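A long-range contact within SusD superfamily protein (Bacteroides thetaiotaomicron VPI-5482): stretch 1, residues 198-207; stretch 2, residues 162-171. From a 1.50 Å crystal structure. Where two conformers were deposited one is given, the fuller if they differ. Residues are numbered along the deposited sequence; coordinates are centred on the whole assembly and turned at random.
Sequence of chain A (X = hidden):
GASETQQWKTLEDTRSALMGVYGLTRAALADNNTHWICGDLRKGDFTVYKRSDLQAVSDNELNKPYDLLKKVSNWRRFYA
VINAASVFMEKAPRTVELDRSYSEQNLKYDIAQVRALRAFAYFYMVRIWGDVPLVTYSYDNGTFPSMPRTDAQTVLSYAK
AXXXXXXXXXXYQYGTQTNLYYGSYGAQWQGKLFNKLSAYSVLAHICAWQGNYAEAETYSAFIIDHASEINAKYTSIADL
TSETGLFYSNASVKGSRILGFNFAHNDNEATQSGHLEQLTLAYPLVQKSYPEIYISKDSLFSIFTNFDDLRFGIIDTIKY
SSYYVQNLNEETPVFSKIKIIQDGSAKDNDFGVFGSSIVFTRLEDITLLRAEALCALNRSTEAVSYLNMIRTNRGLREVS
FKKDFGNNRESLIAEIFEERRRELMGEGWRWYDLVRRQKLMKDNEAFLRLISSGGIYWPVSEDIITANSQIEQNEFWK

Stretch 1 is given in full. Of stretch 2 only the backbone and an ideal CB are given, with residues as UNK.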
ATOM      1  N   SER A 198      -4.650 -11.414   1.689  1.00 10.52           N
ATOM      2  CA  SER A 198      -4.440 -10.183   0.895  1.00 11.08           C
ATOM      3  C   SER A 198      -5.801  -9.497   0.683  1.00 10.92           C
ATOM      4  O   SER A 198      -5.959  -8.293   0.907  1.00  9.89           O
ATOM      5  CB  SER A 198      -3.828 -10.512  -0.472  1.00 11.28           C
ATOM      6  OG  SER A 198      -2.695 -11.357  -0.369  1.00 11.47           O
ATOM      7  N   ALA A 199      -6.806 -10.269   0.274  1.00 11.04           N
ATOM      8  CA  ALA A 199      -8.169  -9.707   0.043  1.00 10.95           C
ATOM      9  C   ALA A 199      -8.769  -9.147   1.324  1.00 10.16           C
ATOM     10  O   ALA A 199      -9.334  -8.050   1.334  1.00 11.20           O
ATOM     11  CB  ALA A 199      -9.097 -10.751  -0.599  1.00 10.96           C
ATOM     12  N   TYR A 200      -8.658  -9.915   2.415  1.00 10.09           N
ATOM     13  CA  TYR A 200      -9.125  -9.404   3.720  1.00 10.61           C
ATOM     14  C   TYR A 200      -8.440  -8.100   4.130  1.00 10.79           C
ATOM     15  O   TYR A 200      -9.079  -7.251   4.755  1.00 10.44           O
ATOM     16  CB  TYR A 200      -9.019 -10.452   4.833  1.00 12.11           C
ATOM     17  CG  TYR A 200     -10.155 -11.453   4.887  1.00 12.20           C
ATOM     18  CD1 TYR A 200     -11.411 -11.066   5.308  1.00 13.32           C
ATOM     19  CD2 TYR A 200      -9.974 -12.772   4.509  1.00 11.68           C
ATOM     20  CE1 TYR A 200     -12.465 -11.971   5.384  1.00 13.68           C
ATOM     21  CE2 TYR A 200     -11.017 -13.709   4.621  1.00 12.61           C
ATOM     22  CZ  TYR A 200     -12.253 -13.309   5.033  1.00 13.70           C
ATOM     23  OH  TYR A 200     -13.296 -14.180   5.117  1.00 15.18           O
ATOM     24  N   SER A 201      -7.171  -7.948   3.779  1.00 10.17           N
ATOM     25  CA  SER A 201      -6.417  -6.739   4.133  0.50 10.75           C
ATOM     26  C   SER A 201      -6.970  -5.525   3.404  1.00 11.04           C
ATOM     27  O   SER A 201      -7.049  -4.438   3.998  1.00 12.01           O
ATOM     28  CB  SER A 201      -4.895  -6.890   3.902  0.50 10.98           C
ATOM     29  OG  SER A 201      -4.513  -6.751   2.547  0.50  9.77           O
ATOM     30  N   VAL A 202      -7.374  -5.712   2.144  1.00 11.09           N
ATOM     31  CA  VAL A 202      -7.980  -4.626   1.378  1.00 10.44           C
ATOM     32  C   VAL A 202      -9.319  -4.284   2.033  1.00 11.31           C
ATOM     33  O   VAL A 202      -9.648  -3.104   2.165  1.00 11.33           O
ATOM     34  CB  VAL A 202      -8.066  -4.934  -0.149  1.00 10.50           C
ATOM     35  CG1 VAL A 202      -8.650  -3.725  -0.895  1.00 11.42           C
ATOM     36  CG2 VAL A 202      -6.697  -5.307  -0.701  1.00 12.45           C
ATOM     37  N   LEU A 203     -10.135  -5.303   2.353  1.00 10.43           N
ATOM     38  CA  LEU A 203     -11.420  -5.066   3.062  1.00 10.67           C
ATOM     39  C   LEU A 203     -11.215  -4.274   4.341  1.00  9.66           C
ATOM     40  O   LEU A 203     -11.913  -3.296   4.584  1.00 11.52           O
ATOM     41  CB  LEU A 203     -12.167  -6.377   3.377  1.00 11.97           C
ATOM     42  CG  LEU A 203     -12.881  -7.043   2.202  1.00 12.55           C
ATOM     43  CD1 LEU A 203     -13.361  -8.407   2.669  1.00 13.62           C
ATOM     44  CD2 LEU A 203     -14.073  -6.201   1.779  1.00 12.09           C
ATOM     45  N   ALA A 204     -10.249  -4.702   5.154  1.00 10.25           N
ATOM     46  CA  ALA A 204      -9.989  -4.011   6.417  1.00 10.24           C
ATOM     47  C   ALA A 204      -9.698  -2.520   6.196  1.00  9.85           C
ATOM     48  O   ALA A 204     -10.223  -1.667   6.894  1.00 10.73           O
ATOM     49  CB  ALA A 204      -8.816  -4.679   7.195  1.00 10.85           C
ATOM     50  N   HIS A 205      -8.835  -2.251   5.227  1.00  9.44           N
ATOM     51  CA  HIS A 205      -8.473  -0.874   4.903  1.00  9.31           C
ATOM     52  C   HIS A 205      -9.590  -0.062   4.252  1.00 10.50           C
ATOM     53  O   HIS A 205      -9.674   1.148   4.488  1.00 11.78           O
ATOM     54  CB  HIS A 205      -7.141  -0.812   4.160  1.00 10.58           C
ATOM     55  CG  HIS A 205      -5.966  -0.863   5.078  1.00 11.00           C
ATOM     56  ND1 HIS A 205      -5.696   0.172   5.952  1.00 11.56           N
ATOM     57  CD2 HIS A 205      -4.981  -1.783   5.248  1.00 12.82           C
ATOM     58  CE1 HIS A 205      -4.602  -0.124   6.636  1.00 12.87           C
ATOM     59  NE2 HIS A 205      -4.158  -1.310   6.242  1.00 12.36           N
ATOM     60  N   ILE A 206     -10.384  -0.668   3.360  1.00 10.36           N
ATOM     61  CA  ILE A 206     -11.532   0.042   2.794  1.00 10.59           C
ATOM     62  C   ILE A 206     -12.437   0.460   3.957  1.00 10.68           C
ATOM     63  O   ILE A 206     -12.850   1.622   4.058  1.00 11.34           O
ATOM     64  CB  ILE A 206     -12.368  -0.832   1.837  1.00 10.65           C
ATOM     65  CG1 ILE A 206     -11.593  -1.109   0.540  1.00 12.14           C
ATOM     66  CG2 ILE A 206     -13.718  -0.147   1.525  1.00 11.02           C
ATOM     67  CD1 ILE A 206     -12.146  -2.288  -0.335  1.00 11.56           C
ATOM     68  N   CYS A 207     -12.714  -0.492   4.846  1.00 10.84           N
ATOM     69  CA  CYS A 207     -13.598  -0.198   5.981  1.00 11.50           C
ATOM     70  C   CYS A 207     -13.046   0.908   6.867  1.00 10.34           C
ATOM     71  O   CYS A 207     -13.775   1.816   7.256  1.00 11.40           O
ATOM     72  CB  CYS A 207     -13.927  -1.472   6.775  1.00 12.00           C
ATOM     73  SG  CYS A 207     -14.884  -2.679   5.818  1.00 14.27           S
ATOM     74  N   UNK A 162     -16.925  -7.246  -4.370  1.00 10.41           N
ATOM     75  CA  UNK A 162     -16.032  -8.009  -5.229  1.00 10.54           C
ATOM     76  C   UNK A 162     -14.997  -8.785  -4.438  1.00 10.13           C
ATOM     77  O   UNK A 162     -14.717  -9.942  -4.766  1.00 12.29           O
ATOM     78  CB  UNK A 162     -15.331  -7.076  -6.219  1.00 10.54           C
ATOM     79  N   UNK A 163     -14.441  -8.158  -3.398  1.00  9.12           N
ATOM     80  CA  UNK A 163     -13.427  -8.812  -2.557  1.00 10.77           C
ATOM     81  C   UNK A 163     -14.039  -9.977  -1.785  1.00 10.81           C
ATOM     82  O   UNK A 163     -13.444 -11.069  -1.685  1.00 12.17           O
ATOM     83  CB  UNK A 163     -12.803  -7.808  -1.585  1.00 10.77           C
ATOM     84  N   UNK A 164     -15.228  -9.767  -1.228  1.00 10.53           N
ATOM     85  CA  UNK A 164     -15.920 -10.872  -0.492  1.00 10.73           C
ATOM     86  C   UNK A 164     -16.208 -12.059  -1.422  1.00 11.67           C
ATOM     87  O   UNK A 164     -16.048 -13.222  -1.035  1.00 12.39           O
ATOM     88  CB  UNK A 164     -17.231 -10.373   0.119  1.00 10.73           C
ATOM     89  N   UNK A 165     -16.598 -11.765  -2.675  1.00 10.54           N
ATOM     90  CA  UNK A 165     -16.802 -12.829  -3.689  1.00 12.01           C
ATOM     91  C   UNK A 165     -15.473 -13.530  -4.005  1.00 12.12           C
ATOM     92  O   UNK A 165     -15.388 -14.779  -3.969  1.00 14.03           O
ATOM     93  CB  UNK A 165     -17.403 -12.246  -4.970  1.00 12.01           C
ATOM     94  N   UNK A 166     -14.414 -12.735  -4.197  1.00 12.29           N
ATOM     95  CA  UNK A 166     -13.065 -13.314  -4.512  1.00 11.58           C
ATOM     96  C   UNK A 166     -12.579 -14.242  -3.384  1.00 12.26           C
ATOM     97  O   UNK A 166     -12.017 -15.302  -3.657  1.00 11.76           O
ATOM     98  CB  UNK A 166     -12.041 -12.198  -4.729  1.00 11.58           C
ATOM     99  N   UNK A 167     -12.833 -13.847  -2.139  1.00 12.37           N
ATOM    100  CA  UNK A 167     -12.402 -14.591  -0.932  1.00 11.84           C
ATOM    101  C   UNK A 167     -12.947 -16.033  -0.941  1.00 13.30           C
ATOM    102  O   UNK A 167     -12.306 -16.926  -0.440  1.00 14.61           O
ATOM    103  CB  UNK A 167     -12.871 -13.867   0.332  1.00 11.84           C
ATOM    104  N   UNK A 168     -14.137 -16.235  -1.511  1.00 13.12           N
ATOM    105  CA  UNK A 168     -14.700 -17.596  -1.564  0.50 15.35           C
ATOM    106  C   UNK A 168     -13.785 -18.566  -2.327  1.00 15.58           C
ATOM    107  O   UNK A 168     -13.749 -19.767  -2.005  1.00 16.33           O
ATOM    108  CB  UNK A 168     -16.081 -17.566  -2.221  0.50 15.35           C
ATOM    109  N   UNK A 169     -13.033 -18.055  -3.304  1.00 14.61           N
ATOM    110  CA  UNK A 169     -12.129 -18.870  -4.139  1.00 15.34           C
ATOM    111  C   UNK A 169     -10.633 -18.656  -3.954  1.00 15.71           C
ATOM    112  O   UNK A 169      -9.855 -19.478  -4.436  1.00 19.69           O
ATOM    113  CB  UNK A 169     -12.457 -18.610  -5.611  1.00 15.34           C
ATOM    114  N   UNK A 170     -10.209 -17.609  -3.238  1.00 13.09           N
ATOM    115  CA  UNK A 170      -8.787 -17.385  -3.008  1.00 12.28           C
ATOM    116  C   UNK A 170      -8.297 -18.317  -1.909  1.00 12.74           C
ATOM    117  O   UNK A 170      -8.880 -18.311  -0.820  1.00 13.78           O
ATOM    118  CB  UNK A 170      -8.516 -15.925  -2.639  1.00 12.28           C
ATOM    119  N   UNK A 171      -7.257 -19.112  -2.204  1.00 13.23           N
ATOM    120  CA  UNK A 171      -6.686 -19.944  -1.163  1.00 13.76           C
ATOM    121  C   UNK A 171      -5.689 -19.149  -0.301  1.00 13.66           C
ATOM    122  O   UNK A 171      -5.342 -17.999  -0.607  1.00 12.82           O
ATOM    123  CB  UNK A 171      -6.001 -21.163  -1.785  1.00 13.76           C
TER

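Stretch 1 is a helix, and stretch 2 begins as another that runs nearly antiparallel to it, at an angle of 160° with the axes 9.5 Å apart. The face offered by A199, V202, L203 and I206 is apolar, so the positions opposite it call for shape more than charge.

Position 162 points sideways, with nothing of stretch 1 within 5.5 Å of its ideal CB, so almost any helix-compatible residue would fit. It is E162, whose chain leads away; its OE1 is hydrogen-bonded elsewhere in the structure.

Position 163 is the heart of the contact. Its CA lies 5.9 Å from the CA of A199, and its CB points into a hollow lined by A199, V202, L203 and I206. A medium-sized apolar chain such as leucine, isoleucine or methionine could fill it; a charge would find no partner among these side chains. The residue is L163, a knob in that hole. Its CB lies 3.9 Å from L203 CG, its CD1 reaches 3.5 Å from both V202 CG1 and I206 CD1, and its CD2 lies 4.0 Å from A199 CB.

Position 164 points sideways, its ideal CB 5.0 Å from L203 CD1. A polar chain could turn outward, while a longer apolar one could fold back. L164 does the latter, bringing CD2 to 3.6 Å from L203 CD1.

Position 165 is out of reach and undemanding; it is T165. Position 166 points toward stretch 1, but its ideal CB is still 5.3 Å from A199 CB. Stretch 1 makes no close demand here, so a small or modest apolar residue would suit; A166 is small, and its CB stays beyond contact distance of stretch 1.

At position 167 the ideal CB lies 4.7 Å from Y200 CE2 and 5.0 Å from A199 CB, near both a methyl group and an aromatic ring. Isoleucine, leucine, valine or methionine would all suit. I167 takes chi1 m and chi2 t, placing CG1 3.5 Å from A199 CB and CD1 3.5 Å from L203 CD1. I167 CD1 sits over one face of the Y200 ring, 3.6 Å from the ring centroid and 1° off the ring normal, a CH-pi contact.

Positions 168 and 169 make no contact with stretch 1, leaving room for polar residues: E168 and D169.

At position 170 phi/psi of -78/125 leaves the helical range. CB points toward stretch 1 but starts beyond 5.5 Å, so a long apolar chain is needed to reach A199. L170 spans the gap, its CD1 lying 3.5 Å from A199 CB. Position 171, out of reach with phi near -83°, permits proline, and P171 is found there.

Stretch 2 162-171: ELLTAIEDLP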
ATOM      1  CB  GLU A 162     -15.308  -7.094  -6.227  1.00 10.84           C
ATOM      2  CG  GLU A 162     -16.234  -6.475  -7.263  1.00 12.88           C
ATOM      3  CD  GLU A 162     -16.611  -7.455  -8.324  1.00 13.20           C
ATOM      4  OE1 GLU A 162     -15.712  -8.084  -8.955  1.00 14.81           O
ATOM      5  OE2 GLU A 162     -17.852  -7.601  -8.529  1.00 17.69           O
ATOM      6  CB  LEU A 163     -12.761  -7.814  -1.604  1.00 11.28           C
ATOM      7  CG  LEU A 163     -11.764  -6.897  -2.306  1.00 11.11           C
ATOM      8  CD1 LEU A 163     -11.572  -5.568  -1.526  1.00 12.88           C
ATOM      9  CD2 LEU A 163     -10.398  -7.580  -2.610  1.00 11.43           C
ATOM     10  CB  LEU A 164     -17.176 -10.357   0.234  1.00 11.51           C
ATOM     11  CG  LEU A 164     -16.831  -9.554   1.478  1.00 11.74           C
ATOM     12  CD1 LEU A 164     -18.038  -8.763   1.899  1.00 13.24           C
ATOM     13  CD2 LEU A 164     -16.351 -10.467   2.638  1.00 13.15           C
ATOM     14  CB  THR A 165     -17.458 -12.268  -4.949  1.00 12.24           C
ATOM     15  OG1 THR A 165     -18.770 -11.831  -4.611  1.00 14.55           O
ATOM     16  CG2 THR A 165     -17.544 -13.282  -6.072  1.00 14.60           C
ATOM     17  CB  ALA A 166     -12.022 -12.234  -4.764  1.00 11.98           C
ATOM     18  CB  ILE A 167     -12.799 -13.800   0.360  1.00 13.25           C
ATOM     19  CG1 ILE A 167     -11.759 -12.674   0.559  1.00 13.42           C
ATOM     20  CG2 ILE A 167     -12.923 -14.732   1.611  1.00 14.11           C
ATOM     21  CD1 ILE A 167     -12.189 -11.561   1.541  1.00 13.48           C
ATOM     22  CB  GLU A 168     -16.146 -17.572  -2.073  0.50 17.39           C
ATOM     23  CG  GLU A 168     -17.055 -16.911  -1.045  0.50 19.87           C
ATOM     24  CD  GLU A 168     -16.999 -17.656   0.296  0.50 22.32           C
ATOM     25  OE1 GLU A 168     -17.534 -18.803   0.352  0.50 24.17           O
ATOM     26  OE2 GLU A 168     -16.388 -17.131   1.282  0.50 23.83           O
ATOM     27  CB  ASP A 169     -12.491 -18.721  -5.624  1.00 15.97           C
ATOM     28  CG  ASP A 169     -13.838 -19.319  -5.964  1.00 17.90           C
ATOM     29  OD1 ASP A 169     -14.146 -20.395  -5.444  1.00 20.10           O
ATOM     30  OD2 ASP A 169     -14.569 -18.728  -6.787  1.00 18.13           O
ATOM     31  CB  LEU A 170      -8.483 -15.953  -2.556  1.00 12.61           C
ATOM     32  CG  LEU A 170      -8.651 -14.846  -3.587  1.00 11.63           C
ATOM     33  CD1 LEU A 170      -8.742 -13.466  -2.839  1.00 12.22           C
ATOM     34  CD2 LEU A 170      -7.529 -14.909  -4.640  1.00 11.89           C
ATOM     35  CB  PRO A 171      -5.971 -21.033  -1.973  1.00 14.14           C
ATOM     36  CG  PRO A 171      -5.394 -20.244  -3.130  1.00 14.53           C
ATOM     37  CD  PRO A 171      -6.471 -19.197  -3.453  1.00 14.26           C
TER
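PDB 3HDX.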